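Local coordinates for protein flavin-containing monooxygenase (Allium sativum, PDB 6WPU) that probably catalyses the FAD-dependent S-oxygenation of S-allyl-L-cysteine in garlic, at residues G155-V159 against L328-L332; I248-P253 against W263-M267. All coordinates share one frame; numbering follows the deposited sequence.

Contact 1: G155-V159 against L328-L332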
loop_
_atom_site.group_PDB
_atom_site.type_symbol
_atom_site.label_atom_id
_atom_site.label_comp_id
_atom_site.label_asym_id
_atom_site.label_seq_id
_atom_site.Cartn_x
_atom_site.Cartn_y
_atom_site.Cartn_z
ATOM N N GLY A 155 -30.557 4.043 -4.899
ATOM C CA GLY A 155 -29.288 4.541 -4.420
ATOM C C GLY A 155 -28.667 3.729 -3.307
ATOM O O GLY A 155 -27.619 4.125 -2.781
ATOM N N LYS A 156 -29.285 2.624 -2.911
ATOM C CA LYS A 156 -28.684 1.749 -1.919
ATOM C C LYS A 156 -27.778 0.717 -2.598
ATOM O O LYS A 156 -27.794 0.534 -3.820
ATOM C CB LYS A 156 -29.768 1.066 -1.090
ATOM C CG LYS A 156 -30.801 2.043 -0.513
ATOM C CD LYS A 156 -30.119 3.223 0.172
ATOM C CE LYS A 156 -31.116 4.146 0.892
ATOM N NZ LYS A 156 -30.391 5.259 1.594
ATOM N N TRP A 157 -26.973 0.036 -1.791
ATOM C CA TRP A 157 -26.010 -0.926 -2.295
ATOM C C TRP A 157 -26.284 -2.285 -1.680
ATOM O O TRP A 157 -26.685 -2.377 -0.516
ATOM C CB TRP A 157 -24.576 -0.486 -1.977
ATOM C CG TRP A 157 -24.143 0.730 -2.758
ATOM C CD1 TRP A 157 -24.350 2.044 -2.432
ATOM C CD2 TRP A 157 -23.440 0.733 -4.007
ATOM N NE1 TRP A 157 -23.814 2.865 -3.399
ATOM C CE2 TRP A 157 -23.248 2.087 -4.376
ATOM C CE3 TRP A 157 -22.954 -0.276 -4.849
ATOM C CZ2 TRP A 157 -22.593 2.455 -5.556
ATOM C CZ3 TRP A 157 -22.303 0.086 -6.011
ATOM C CH2 TRP A 157 -22.124 1.446 -6.352
ATOM N N THR A 158 -26.071 -3.334 -2.464
ATOM C CA THR A 158 -26.103 -4.701 -1.975
ATOM C C THR A 158 -24.692 -5.259 -2.045
ATOM O O THR A 158 -24.059 -5.214 -3.104
ATOM C CB THR A 158 -27.067 -5.564 -2.785
ATOM O OG1 THR A 158 -28.394 -5.035 -2.650
ATOM C CG2 THR A 158 -27.048 -6.989 -2.267
ATOM N N VAL A 159 -24.199 -5.744 -0.911
ATOM C CA VAL A 159 -22.926 -6.440 -0.829
ATOM C C VAL A 159 -23.211 -7.926 -0.692
ATOM O O VAL A 159 -23.885 -8.355 0.251
ATOM C CB VAL A 159 -22.088 -5.930 0.350
ATOM C CG1 VAL A 159 -20.745 -6.685 0.408
ATOM C CG2 VAL A 159 -21.870 -4.424 0.218
ATOM N N LEU A 328 -21.400 8.751 -7.937
ATOM C CA LEU A 328 -21.892 7.833 -6.920
ATOM C C LEU A 328 -21.591 8.309 -5.505
ATOM O O LEU A 328 -21.747 7.534 -4.558
ATOM C CB LEU A 328 -21.287 6.441 -7.131
ATOM C CG LEU A 328 -21.543 5.761 -8.474
ATOM C CD1 LEU A 328 -20.672 4.518 -8.604
ATOM C CD2 LEU A 328 -23.009 5.408 -8.587
ATOM N N ALA A 329 -21.157 9.552 -5.338
ATOM C CA ALA A 329 -20.768 10.067 -4.032
ATOM C C ALA A 329 -21.995 10.579 -3.289
ATOM O O ALA A 329 -22.880 11.175 -3.908
ATOM C CB ALA A 329 -19.757 11.203 -4.176
ATOM N N PRO A 330 -22.068 10.397 -1.959
ATOM C CA PRO A 330 -21.050 9.760 -1.115
ATOM C C PRO A 330 -21.289 8.279 -0.800
ATOM O O PRO A 330 -20.596 7.732 0.057
ATOM C CB PRO A 330 -21.139 10.565 0.170
ATOM C CG PRO A 330 -22.656 10.849 0.289
ATOM C CD PRO A 330 -23.127 11.043 -1.147
ATOM N N SER A 331 -22.257 7.642 -1.465
ATOM C CA SER A 331 -22.601 6.268 -1.115
ATOM C C SER A 331 -21.506 5.271 -1.512
ATOM O O SER A 331 -21.494 4.135 -1.023
ATOM C CB SER A 331 -23.956 5.899 -1.747
ATOM O OG SER A 331 -23.855 5.693 -3.145
ATOM N N LEU A 332 -20.575 5.653 -2.377
ATOM C CA LEU A 332 -19.434 4.791 -2.650
ATOM C C LEU A 332 -18.170 5.615 -2.461
ATOM O O LEU A 332 -18.093 6.752 -2.938
ATOM C CB LEU A 332 -19.511 4.188 -4.057
ATOM C CG LEU A 332 -18.334 3.276 -4.434
ATOM C CD1 LEU A 332 -18.348 1.982 -3.610
ATOM C CD2 LEU A 332 -18.347 2.972 -5.920
#
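Trp157, on the middle strand of a three-stranded antiparallel sheet, reaches across to Ser331, Leu328 and Leu332 in the loop that leads into strand 332-334, an outermost strand of the parallel sheet of the FAD-binding Rossmann-type domain. The polar part of the contact is a single bond: Trp157 NE1 donates to Ser331 OG, 2.8 Å away. It is almost straight, 173° at the hydrogen, and the hydroxyl lies in the indole plane, a direction that favours this rotation of the ring. With its OG between backbone N and carbonyl carbon (chi1 74°), the serine turns its oxygen to the ring edge. The apolar part gathers round the six-membered ring. Leu328 CD1 lies at the ring edge, 4.1 Å from Trp157 CH2. Leu332 CB approaches Trp157 CZ2 obliquely, at 3.8 Å, and both leucine side chains cross the indole at about a right angle. Val149, Met151 and Val176 from adjoining strands also touch Trp157, which is buried between the two sheets. The loop holds its own shape through a cis peptide before Pro330 and a backbone bond from Leu332 N to Leu328 O, 3.1 Å long.

Contact 2: I248-P253 against W263-M267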
loop_
_atom_site.group_PDB
_atom_site.type_symbol
_atom_site.label_atom_id
_atom_site.label_comp_id
_atom_site.label_asym_id
_atom_site.label_seq_id
_atom_site.Cartn_x
_atom_site.Cartn_y
_atom_site.Cartn_z
ATOM N N ILE A 248 18.506 4.850 -12.654
ATOM C CA ILE A 248 19.940 5.099 -12.679
ATOM C C ILE A 248 20.361 5.386 -14.114
ATOM O O ILE A 248 19.946 4.698 -15.057
ATOM C CB ILE A 248 20.736 3.908 -12.108
ATOM C CG1 ILE A 248 20.456 3.711 -10.621
ATOM C CG2 ILE A 248 22.232 4.135 -12.300
ATOM C CD1 ILE A 248 21.275 2.594 -10.017
ATOM N N THR A 249 21.193 6.405 -14.282
ATOM C CA THR A 249 21.706 6.756 -15.594
ATOM C C THR A 249 23.219 6.862 -15.654
ATOM O O THR A 249 23.772 6.780 -16.757
ATOM C CB THR A 249 21.093 8.084 -16.062
ATOM O OG1 THR A 249 20.992 8.979 -14.945
ATOM C CG2 THR A 249 19.704 7.844 -16.645
ATOM N N GLU A 250 23.904 7.023 -14.525
ATOM C CA GLU A 250 25.337 7.271 -14.506
ATOM C C GLU A 250 26.048 6.235 -13.646
ATOM O O GLU A 250 25.483 5.704 -12.684
ATOM C CB GLU A 250 25.645 8.682 -13.980
ATOM N N GLY A 251 27.289 5.942 -14.026
ATOM C CA GLY A 251 28.213 5.176 -13.207
ATOM C C GLY A 251 27.885 3.719 -12.950
ATOM O O GLY A 251 28.036 3.249 -11.816
ATOM N N THR A 252 27.457 2.979 -13.969
ATOM C CA THR A 252 27.260 1.554 -13.736
ATOM C C THR A 252 28.137 0.752 -14.689
ATOM O O THR A 252 28.458 1.228 -15.777
ATOM C CB THR A 252 25.795 1.127 -13.915
ATOM O OG1 THR A 252 25.369 1.405 -15.254
ATOM C CG2 THR A 252 24.881 1.840 -12.904
ATOM N N PRO A 253 28.525 -0.484 -14.324
ATOM C CA PRO A 253 28.134 -1.241 -13.122
ATOM C C PRO A 253 28.720 -0.661 -11.832
ATOM O O PRO A 253 29.913 -0.409 -11.762
ATOM C CB PRO A 253 28.689 -2.652 -13.387
ATOM C CG PRO A 253 29.068 -2.678 -14.859
ATOM C CD PRO A 253 29.439 -1.254 -15.186
ATOM N N TRP A 263 25.555 -5.654 -7.353
ATOM C CA TRP A 263 25.868 -4.624 -8.333
ATOM C C TRP A 263 24.597 -3.924 -8.791
ATOM O O TRP A 263 23.522 -4.534 -8.857
ATOM C CB TRP A 263 26.595 -5.204 -9.538
ATOM C CG TRP A 263 28.001 -5.628 -9.216
ATOM C CD1 TRP A 263 29.151 -4.889 -9.381
ATOM C CD2 TRP A 263 28.407 -6.884 -8.662
ATOM N NE1 TRP A 263 30.237 -5.616 -8.962
ATOM C CE2 TRP A 263 29.812 -6.842 -8.519
ATOM C CE3 TRP A 263 27.721 -8.038 -8.272
ATOM C CZ2 TRP A 263 30.542 -7.912 -8.005
ATOM C CZ3 TRP A 263 28.446 -9.103 -7.761
ATOM C CH2 TRP A 263 29.845 -9.033 -7.635
ATOM N N LEU A 264 24.744 -2.642 -9.124
ATOM C CA LEU A 264 23.660 -1.788 -9.594
ATOM C C LEU A 264 23.812 -1.530 -11.087
ATOM O O LEU A 264 24.901 -1.187 -11.559
ATOM C CB LEU A 264 23.647 -0.460 -8.836
ATOM C CG LEU A 264 23.612 -0.590 -7.317
ATOM C CD1 LEU A 264 24.166 0.659 -6.665
ATOM C CD2 LEU A 264 22.208 -0.819 -6.882
ATOM N N HIS A 265 22.719 -1.689 -11.822
ATOM C CA HIS A 265 22.680 -1.416 -13.248
ATOM C C HIS A 265 21.469 -0.548 -13.553
ATOM O O HIS A 265 20.588 -0.340 -12.713
ATOM C CB HIS A 265 22.605 -2.703 -14.069
ATOM C CG HIS A 265 23.679 -3.689 -13.740
ATOM N ND1 HIS A 265 24.949 -3.608 -14.269
ATOM C CD2 HIS A 265 23.673 -4.777 -12.933
ATOM C CE1 HIS A 265 25.681 -4.602 -13.800
ATOM N NE2 HIS A 265 24.931 -5.325 -12.987
ATOM N N SER A 266 21.425 -0.072 -14.789
ATOM C CA SER A 266 20.310 0.750 -15.215
ATOM C C SER A 266 19.153 -0.105 -15.713
ATOM O O SER A 266 18.021 0.030 -15.236
ATOM C CB SER A 266 20.776 1.728 -16.293
ATOM O OG SER A 266 19.811 2.747 -16.464
ATOM N N MET A 267 19.408 -1.002 -16.655
ATOM C CA MET A 267 18.309 -1.751 -17.243
ATOM C C MET A 267 18.851 -2.958 -17.986
ATOM O O MET A 267 20.003 -2.966 -18.437
ATOM C CB MET A 267 17.497 -0.889 -18.209
ATOM C CG MET A 267 18.329 -0.390 -19.376
ATOM S SD MET A 267 17.455 0.757 -20.458
ATOM C CE MET A 267 16.362 -0.351 -21.344
#
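The loop leading into a short antiparallel pair, strand 254-255 with strand 262-271, packs here on the second of these strands: Ile248-Pro253 runs from strand 240-244 toward strand 254-255 and folds over Trp263-Met267, in the mixed sheet of this flavin-dependent monooxygenase. At one end of the loop, Ser266 OG, set anti to its own backbone N (chi1 -165°), donates to the carbonyl O of Ile248. The modelled separation of 2.4 Å is very short, so the exact length is doubtful. Beside it the Ile248 side chain extends across Leu264 at about a right angle, its CD1 resting 4.0 Å from Leu264 CB.

At the other end, Thr252 and Pro253 both meet the backbone of the strand. Thr252 CG2 packs 3.3 Å from Leu264 O, and the same oxygen receives a CA-H...O contact from Pro253 CA at 3.6 Å, with 149° at the hydrogen. The cis peptide before Pro253 turns the chain here, and Leu264 continues the pairing by a backbone hydrogen bond with Ala254.

The imidazole of His265 is held at both nitrogens, ND1 by Asp281 OD2 and NE2 by His242 ND1, and Phe279 stacks on the ring. Asp281 OD2 also bonds Thr252 OG1, so one carboxylate oxygen links the loop residue to the strand residue. An alanine in place of His265 would probably leave His242 ND1 without this partner, Asp281 OD2 with Thr252 as the one remaining mate of the two, and a gap beside Pro253. Although the CB of His265 points away from the loop, its imidazole comes back within range, and Pro253 CB meets it obliquely, 3.6 Å from His265 CE1.

Overall arrangement
From the N terminus, the chain first lays down three strands of the parallel sheet and strand 144-151, then reaches 155-159, the near end of contact 1, and not until 169 residues further on returns to close that long loop at 328-332. Contact 2 falls within this excursion: 248-253 and 263-267 lie ten residues apart and close a short local loop, so the two contacts nest and do not cross. The long-range closure ties the three-stranded antiparallel sheet to the edge of the parallel FAD-binding sheet, whereas the short one joins neighbouring elements of the mixed sheet. They sit on opposite sides of the chain's centre, their centres about 49 Å apart, and have no direct touch.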